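Local coordinates for lipoprotein (PDB 7ADK) that probably cleaves proteins, possibly immunoglobulins, as a peptidase of the mycoplasma DUF31 family with a chymotrypsin-like (clan PA) fold, at residues Gly744-Pro749 with Thr783-Ala788; Tyr752-Gly757 with Ala772-Ser777. All blocks are in the same frame, centred on the assembly; numbering follows the deposited sequence.

Contact 1 (Gly744-Pro749 with Thr783-Ala788)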
loop_
_atom_site.group_PDB
_atom_site.type_symbol
_atom_site.label_atom_id
_atom_site.label_comp_id
_atom_site.label_asym_id
_atom_site.label_seq_id
_atom_site.Cartn_x
_atom_site.Cartn_y
_atom_site.Cartn_z
ATOM N N GLY B 744 20.647 30.520 -0.577
ATOM C CA GLY B 744 20.286 30.626 0.837
ATOM C C GLY B 744 20.877 29.531 1.721
ATOM O O GLY B 744 21.580 28.641 1.244
ATOM N N LEU B 745 20.612 29.611 3.025
ATOM C CA LEU B 745 20.955 28.557 3.978
ATOM C C LEU B 745 20.002 27.378 3.778
ATOM O O LEU B 745 18.790 27.581 3.698
ATOM C CB LEU B 745 20.892 29.125 5.406
ATOM C CG LEU B 745 21.115 28.100 6.534
ATOM C CD1 LEU B 745 22.510 27.510 6.506
ATOM C CD2 LEU B 745 20.923 28.769 7.885
ATOM N N GLU B 746 20.514 26.157 3.724
ATOM C CA GLU B 746 19.706 24.960 3.522
ATOM C C GLU B 746 20.143 23.775 4.388
ATOM O O GLU B 746 21.264 23.708 4.883
ATOM C CB GLU B 746 19.629 24.576 2.037
ATOM C CG GLU B 746 18.946 25.644 1.180
ATOM C CD GLU B 746 18.480 25.185 -0.204
ATOM O OE1 GLU B 746 18.736 24.044 -0.621
ATOM O OE2 GLU B 746 17.876 26.005 -0.923
ATOM N N ILE B 747 19.200 22.859 4.584
ATOM C CA ILE B 747 19.228 21.748 5.533
ATOM C C ILE B 747 19.076 20.417 4.794
ATOM O O ILE B 747 18.327 20.348 3.823
ATOM C CB ILE B 747 18.087 21.952 6.547
ATOM C CG1 ILE B 747 18.158 23.295 7.302
ATOM C CG2 ILE B 747 17.975 20.796 7.528
ATOM C CD1 ILE B 747 19.415 23.534 8.115
ATOM N N LEU B 748 19.768 19.372 5.247
ATOM C CA LEU B 748 19.632 17.998 4.758
ATOM C C LEU B 748 18.975 17.097 5.833
ATOM O O LEU B 748 19.671 16.575 6.703
ATOM C CB LEU B 748 20.985 17.421 4.292
ATOM C CG LEU B 748 21.661 18.021 3.047
ATOM C CD1 LEU B 748 20.728 18.004 1.847
ATOM C CD2 LEU B 748 22.220 19.428 3.210
ATOM N N PRO B 749 17.649 16.909 5.796
ATOM C CA PRO B 749 16.931 15.935 6.610
ATOM C C PRO B 749 17.396 14.482 6.442
ATOM O O PRO B 749 17.625 14.019 5.322
ATOM C CB PRO B 749 15.476 16.092 6.166
ATOM C CG PRO B 749 15.526 16.769 4.811
ATOM C CD PRO B 749 16.694 17.697 5.030
ATOM N N THR B 783 18.265 11.304 0.950
ATOM C CA THR B 783 18.085 12.602 1.601
ATOM C C THR B 783 17.570 13.614 0.576
ATOM O O THR B 783 17.335 13.296 -0.586
ATOM C CB THR B 783 19.387 13.021 2.307
ATOM O OG1 THR B 783 19.245 14.155 3.116
ATOM C CG2 THR B 783 20.524 13.360 1.364
ATOM N N GLY B 784 17.362 14.848 0.982
ATOM C CA GLY B 784 16.976 15.931 0.097
ATOM C C GLY B 784 17.119 17.274 0.784
ATOM O O GLY B 784 17.649 17.336 1.882
ATOM N N LEU B 785 16.670 18.350 0.157
ATOM C CA LEU B 785 17.076 19.708 0.498
ATOM C C LEU B 785 15.917 20.574 0.985
ATOM O O LEU B 785 14.842 20.570 0.385
ATOM C CB LEU B 785 17.753 20.320 -0.724
ATOM C CG LEU B 785 19.033 19.578 -1.149
ATOM C CD1 LEU B 785 18.976 19.210 -2.621
ATOM C CD2 LEU B 785 20.260 20.430 -0.899
ATOM N N ALA B 786 16.144 21.346 2.047
ATOM C CA ALA B 786 15.154 22.248 2.632
ATOM C C ALA B 786 15.659 23.691 2.824
ATOM O O ALA B 786 16.737 23.905 3.364
ATOM C CB ALA B 786 14.631 21.635 3.931
ATOM N N VAL B 787 14.864 24.686 2.431
ATOM C CA VAL B 787 15.135 26.123 2.567
ATOM C C VAL B 787 14.980 26.565 4.008
ATOM O O VAL B 787 13.871 26.507 4.527
ATOM C CB VAL B 787 14.166 26.939 1.694
ATOM C CG1 VAL B 787 14.292 28.444 1.889
ATOM C CG2 VAL B 787 14.386 26.676 0.217
ATOM N N ALA B 788 16.019 27.078 4.662
ATOM C CA ALA B 788 15.819 27.748 5.940
ATOM C C ALA B 788 15.175 29.128 5.724
ATOM O O ALA B 788 15.605 29.915 4.878
ATOM C CB ALA B 788 17.126 27.811 6.719
#
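With CG beside its backbone N, chi1 -63°, and the chain extended beyond it, Glu746 slants obliquely over Leu785 and Val787; OG1 of Thr783 stands anti to the backbone N, chi1 -171°, and so reaches the carbonyl of Pro749. Between these groups the two backbones pair directly. Ile747 and Ala786 form an antiparallel hydrogen-bonded pair, Ile747 N to Ala786 O at 2.9 Å and Ala786 N to Ile747 O at 3.0 Å, each donor lying in the plane of the carbonyl it meets. Ala788 N adds a third rung to Leu745 O, 3.0 Å, with the N-H at 158°. Glu746 and Val787 are the non-hydrogen-bonded pair between these rungs. This is the antiparallel joining of strand 737-747 to strand 783-792, part of the mixed sheet that probably corresponds to one of the two beta-barrels of a chymotrypsin-like peptidase. The face bearing Ile747 and Ala786 is apolar and also meets Ala772 of the next strand; the small methyl of Ala786 suits the place beside the branched isoleucine. On the other face the carboxylate of Glu746 is buried, OE2 3.7 Å from Val787 CG2 and OE1 3.9 Å from Leu785 CB. Such apolar neighbours could raise its pKa, although the His775 side chain also touches it. Past Ile747 the ladder gives way: Pro749 has no N-H to offer, and its CD lies 3.3 Å from Gly784 O. Leu748 turns its end inward instead, CD1 packing 3.7 Å from Leu785 CD2 as the two leucines run side by side. The Thr783 hydroxyl then donates to Pro749 O at 2.7 Å from above the carbonyl plane, a side-chain bond beyond the last backbone rung.

Contact 2 (Tyr752-Gly757 with Ala772-Ser777)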
loop_
_atom_site.group_PDB
_atom_site.type_symbol
_atom_site.label_atom_id
_atom_site.label_comp_id
_atom_site.label_asym_id
_atom_site.label_seq_id
_atom_site.Cartn_x
_atom_site.Cartn_y
_atom_site.Cartn_z
ATOM N N TYR B 752 14.571 11.125 4.501
ATOM C CA TYR B 752 13.529 11.840 3.748
ATOM C C TYR B 752 13.825 12.058 2.265
ATOM O O TYR B 752 14.204 13.143 1.824
ATOM C CB TYR B 752 13.231 13.153 4.464
ATOM C CG TYR B 752 11.845 13.739 4.246
ATOM C CD1 TYR B 752 10.692 13.015 4.594
ATOM C CD2 TYR B 752 11.707 15.029 3.726
ATOM C CE1 TYR B 752 9.413 13.561 4.377
ATOM C CE2 TYR B 752 10.438 15.579 3.503
ATOM C CZ TYR B 752 9.288 14.844 3.818
ATOM O OH TYR B 752 8.081 15.383 3.537
ATOM N N ALA B 753 13.572 11.025 1.466
ATOM C CA ALA B 753 13.526 11.123 0.015
ATOM C C ALA B 753 12.154 10.686 -0.556
ATOM O O ALA B 753 12.058 9.685 -1.264
ATOM C CB ALA B 753 14.734 10.376 -0.542
ATOM N N PRO B 754 11.058 11.402 -0.242
ATOM C CA PRO B 754 9.727 11.143 -0.785
ATOM C C PRO B 754 9.629 11.512 -2.275
ATOM O O PRO B 754 9.424 12.663 -2.660
ATOM C CB PRO B 754 8.782 11.977 0.078
ATOM C CG PRO B 754 9.639 13.156 0.500
ATOM C CD PRO B 754 10.985 12.493 0.715
ATOM N N ALA B 755 9.731 10.511 -3.134
ATOM C CA ALA B 755 9.647 10.665 -4.580
ATOM C C ALA B 755 8.284 11.195 -5.066
ATOM O O ALA B 755 7.241 10.806 -4.549
ATOM C CB ALA B 755 9.968 9.315 -5.216
ATOM N N GLY B 756 8.289 12.022 -6.116
ATOM C CA GLY B 756 7.115 12.347 -6.933
ATOM C C GLY B 756 5.995 13.087 -6.204
ATOM O O GLY B 756 4.850 12.637 -6.169
ATOM N N GLY B 757 6.329 14.190 -5.549
ATOM C CA GLY B 757 5.431 14.986 -4.711
ATOM C C GLY B 757 6.151 15.417 -3.432
ATOM O O GLY B 757 7.381 15.381 -3.385
ATOM N N ALA B 772 12.570 24.830 8.375
ATOM C CA ALA B 772 12.932 24.801 6.962
ATOM C C ALA B 772 11.791 24.302 6.065
ATOM O O ALA B 772 10.820 23.743 6.549
ATOM C CB ALA B 772 14.228 24.008 6.787
ATOM N N VAL B 773 11.885 24.493 4.755
ATOM C CA VAL B 773 10.891 24.067 3.760
ATOM C C VAL B 773 11.502 23.092 2.770
ATOM O O VAL B 773 12.339 23.485 1.974
ATOM C CB VAL B 773 10.324 25.262 2.975
ATOM C CG1 VAL B 773 9.039 24.828 2.292
ATOM C CG2 VAL B 773 10.064 26.470 3.852
ATOM N N TYR B 774 11.103 21.829 2.770
ATOM C CA TYR B 774 11.639 20.826 1.852
ATOM C C TYR B 774 11.152 21.024 0.421
ATOM O O TYR B 774 9.970 21.291 0.194
ATOM C CB TYR B 774 11.262 19.447 2.347
ATOM C CG TYR B 774 11.902 18.321 1.591
ATOM C CD1 TYR B 774 13.172 17.868 1.982
ATOM C CD2 TYR B 774 11.193 17.670 0.566
ATOM C CE1 TYR B 774 13.706 16.718 1.388
ATOM C CE2 TYR B 774 11.733 16.529 -0.038
ATOM C CZ TYR B 774 12.984 16.042 0.387
ATOM O OH TYR B 774 13.443 14.871 -0.103
ATOM N N HIS B 775 12.034 20.838 -0.564
ATOM C CA HIS B 775 11.666 21.042 -1.977
ATOM C C HIS B 775 12.265 20.074 -3.001
ATOM O O HIS B 775 11.599 19.798 -3.994
ATOM C CB HIS B 775 11.937 22.487 -2.392
ATOM C CG HIS B 775 13.379 22.821 -2.663
ATOM N ND1 HIS B 775 14.315 23.213 -1.720
ATOM C CD2 HIS B 775 13.974 22.802 -3.885
ATOM C CE1 HIS B 775 15.443 23.434 -2.400
ATOM N NE2 HIS B 775 15.268 23.195 -3.696
ATOM N N ALA B 776 13.453 19.524 -2.781
ATOM C CA ALA B 776 14.098 18.596 -3.706
ATOM C C ALA B 776 14.415 17.273 -3.025
ATOM O O ALA B 776 14.865 17.273 -1.888
ATOM C CB ALA B 776 15.352 19.237 -4.267
ATOM N N SER B 777 14.234 16.155 -3.724
ATOM C CA SER B 777 14.556 14.807 -3.234
ATOM C C SER B 777 15.666 14.144 -4.031
ATOM O O SER B 777 15.805 14.377 -5.227
ATOM C CB SER B 777 13.348 13.880 -3.293
ATOM O OG SER B 777 12.290 14.387 -2.528
#
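Two groups grip the hydroxyl of Tyr774: Ser777 OG, 2.7 Å from Tyr774 OH, where either oxygen could be the donor, and the backbone carbonyl of Tyr752, whose O lies 2.7 Å from the same OH in a weak bond. Ser777 OG, set beside its own backbone N, also comes within 3.3 Å of Pro754 O, again weakly. Two hydroxyl protons are thus shared among three contacts, so not all can be full hydrogen bonds at once. A long, flat side chain suits position 774, because CG anti to the backbone N (chi1 -172°) carries the phenol from the strand to the loop backbone. The rings of Tyr752 and Tyr774 make a T-shaped pair, centroids 4.6 Å apart and planes at 66°. Tyr752 presents its edge, with CD2 3.5 Å above the middle of the Tyr774 ring. Pro754 folds back so that its CD covers the centre of one face of Tyr752, while its CG approaches Tyr774 CE2 tip to tip at 4.0 Å; the compact pyrrolidine fits between the two rings. The hydroxyl of Tyr752 bonds to Val635 O, and its ring also meets Tyr633. Gly757, whose backbone angles essentially require glycine, opens a Gly-Ala-Ser-Gly sequence resembling the Gly-Asp-Ser-Gly around the nucleophile of chymotrypsin-like peptidases, so the 752-757 loop probably leads into the active site. Strand 769-778, whose His775 touches Asp539 and Asn448 on its other side, would then be the strand that borders the substrate cleft. The two neutral hydroxyls hold each other and lean weakly on the carbonyls of Tyr752 and Pro754; together with the ring packing, this proton-sharing network ties loop to strand without a formal charge.

Contact 1 and contact 2 have centres 10 Å apart and share one sheet, in which strands 769-778 and 783-792 are antiparallel neighbours. Backbone bonds probably join them, Val787 N to Val773 O at 2.8 Å and Leu785 N to Ala776 O at 2.9 Å. The ring of Tyr774 lies against the backbone of Gly784, CE1 3.5 Å from its C, where a side chain would collide with it. Along the chain, contact 2 falls between the segments of contact 1. His775 touches Glu746 of contact 1 and Asp539, which begins an Asp-Phe-Ala-Ile sequence resembling the Asp-Ile-Ala-Leu of chymotrypsin and may therefore be the catalytic aspartate.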